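Local coordinates for invasion protein InvA (Salmonella enterica, PDB 2X49), which takes part in the type III secretion export apparatus of the inner membrane and in invasion of intestinal epithelial cells, the piece here being its C-terminal domain, at residues Glu143-Gly146 and Ile147-Lys151. Sequence-based numbering, arbitrary orientation.
Sequences EYFG and IQETK
Gly146 and Glu149 join through a side-chain-to-backbone hydrogen bond, in which Gly146 N gives its hydrogen to Glu149 OE1 at 2.8 Å. The bond is clearly bent, 139° at the hydrogen, and reaches the anti side of the carboxylate from 24° outside its plane. A bend at chi2 (70°) folds the Glu149 chain back toward the N-terminal end of its own helix, while OE2 is hydrogen-bonded to OG of Ser2, a residue left from the expression tag; in this crystal both oxygens therefore have a partner, which should limit rotation of the group. The backbone supplies a second link, from Thr150 N to Gly146 O (2.9 Å), as the first turn of helix 147-158 begins. Gly146 is the N-cap residue, and the carboxylate three residues on, returning to its N-H, is the reciprocal half of a capping box; glycine has no side chain to complete the other half. Van der Waals packing comes from Phe145, whose ring lies obliquely beside two helix residues: Phe145 CE1 is 3.5 Å from Glu149 CB, and Phe145 CZ is 3.4 Å from Thr150 OG1. That hydroxyl is hydrogen-bonded to Ser178 OG on helix 174-185, whose Ile177 also touches the Thr150 side chain.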
loop_
_atom_site.group_PDB
_atom_site.type_symbol
_atom_site.label_atom_id
_atom_site.label_comp_id
_atom_site.label_asym_id
_atom_site.label_seq_id
_atom_site.Cartn_x
_atom_site.Cartn_y
_atom_site.Cartn_z
ATOM N N GLU A 143 -12.743 -1.974 6.406
ATOM C CA GLU A 143 -14.101 -1.996 5.833
ATOM C C GLU A 143 -14.600 -3.396 5.606
ATOM O O GLU A 143 -15.826 -3.603 5.570
ATOM C CB GLU A 143 -14.220 -1.173 4.516
ATOM C CG GLU A 143 -13.992 0.342 4.692
ATOM C CD GLU A 143 -15.144 1.064 5.385
ATOM O OE1 GLU A 143 -16.249 0.483 5.545
ATOM O OE2 GLU A 143 -14.939 2.246 5.748
ATOM N N TYR A 144 -13.671 -4.335 5.483
ATOM C CA TYR A 144 -13.992 -5.753 5.086
ATOM C C TYR A 144 -13.250 -6.860 5.830
ATOM O O TYR A 144 -13.323 -8.036 5.501
ATOM C CB TYR A 144 -13.850 -5.950 3.541
ATOM C CG TYR A 144 -12.484 -5.682 3.040
ATOM C CD1 TYR A 144 -11.476 -6.638 3.153
ATOM C CD2 TYR A 144 -12.129 -4.433 2.571
ATOM C CE1 TYR A 144 -10.190 -6.369 2.784
ATOM C CE2 TYR A 144 -10.883 -4.158 2.171
ATOM C CZ TYR A 144 -9.886 -5.104 2.291
ATOM O OH TYR A 144 -8.589 -4.833 1.980
ATOM N N PHE A 145 -12.504 -6.466 6.839
ATOM C CA PHE A 145 -11.673 -7.424 7.643
ATOM C C PHE A 145 -11.691 -7.083 9.125
ATOM O O PHE A 145 -11.434 -5.944 9.515
ATOM C CB PHE A 145 -10.222 -7.392 7.137
ATOM C CG PHE A 145 -9.310 -8.336 7.851
ATOM C CD1 PHE A 145 -9.148 -9.637 7.410
ATOM C CD2 PHE A 145 -8.622 -7.920 9.001
ATOM C CE1 PHE A 145 -8.295 -10.516 8.112
ATOM C CE2 PHE A 145 -7.813 -8.810 9.700
ATOM C CZ PHE A 145 -7.660 -10.096 9.260
ATOM N N GLY A 146 -11.953 -8.107 9.922
ATOM C CA GLY A 146 -12.011 -8.000 11.414
ATOM C C GLY A 146 -11.804 -9.279 12.182
ATOM O O GLY A 146 -11.133 -10.193 11.753
ATOM N N ILE A 147 -12.458 -9.353 13.324
ATOM C CA ILE A 147 -12.223 -10.455 14.264
ATOM C C ILE A 147 -12.647 -11.800 13.711
ATOM O O ILE A 147 -12.037 -12.831 13.973
ATOM C CB ILE A 147 -12.977 -10.237 15.616
ATOM C CG1 ILE A 147 -12.344 -9.086 16.375
ATOM C CG2 ILE A 147 -12.948 -11.492 16.416
ATOM C CD1 ILE A 147 -10.914 -9.350 16.775
ATOM N N GLN A 148 -13.741 -11.788 12.972
ATOM C CA GLN A 148 -14.281 -13.044 12.429
ATOM C C GLN A 148 -13.298 -13.628 11.442
ATOM O O GLN A 148 -13.034 -14.821 11.455
ATOM C CB GLN A 148 -15.687 -12.918 11.795
ATOM C CG GLN A 148 -16.792 -12.670 12.798
ATOM C CD GLN A 148 -16.686 -13.503 14.055
ATOM O OE1 GLN A 148 -16.363 -12.968 15.115
ATOM N NE2 GLN A 148 -17.011 -14.799 13.970
ATOM N N GLU A 149 -12.730 -12.756 10.602
ATOM C CA GLU A 149 -11.736 -13.190 9.601
ATOM C C GLU A 149 -10.458 -13.654 10.292
ATOM O O GLU A 149 -9.842 -14.669 9.947
ATOM C CB GLU A 149 -11.436 -12.077 8.625
ATOM C CG GLU A 149 -12.542 -11.774 7.653
ATOM C CD GLU A 149 -13.774 -11.113 8.269
ATOM O OE1 GLU A 149 -13.637 -10.245 9.188
ATOM O OE2 GLU A 149 -14.887 -11.461 7.816
ATOM N N THR A 150 -10.073 -12.907 11.302
ATOM C CA THR A 150 -8.875 -13.273 12.085
ATOM C C THR A 150 -9.051 -14.644 12.754
ATOM O O THR A 150 -8.183 -15.514 12.753
ATOM C CB THR A 150 -8.578 -12.186 13.143
ATOM O OG1 THR A 150 -8.322 -10.946 12.486
ATOM C CG2 THR A 150 -7.408 -12.566 14.068
ATOM N N LYS A 151 -10.228 -14.854 13.306
ATOM C CA LYS A 151 -10.477 -16.080 14.068
ATOM C C LYS A 151 -10.400 -17.283 13.122
ATOM O O LYS A 151 -9.971 -18.381 13.485
ATOM C CB LYS A 151 -11.815 -16.000 14.818
ATOM C CG LYS A 151 -12.283 -17.328 15.409
ATOM C CD LYS A 151 -11.479 -17.770 16.630
ATOM C CE LYS A 151 -12.269 -18.829 17.403
ATOM N NZ LYS A 151 -11.413 -19.851 18.093
#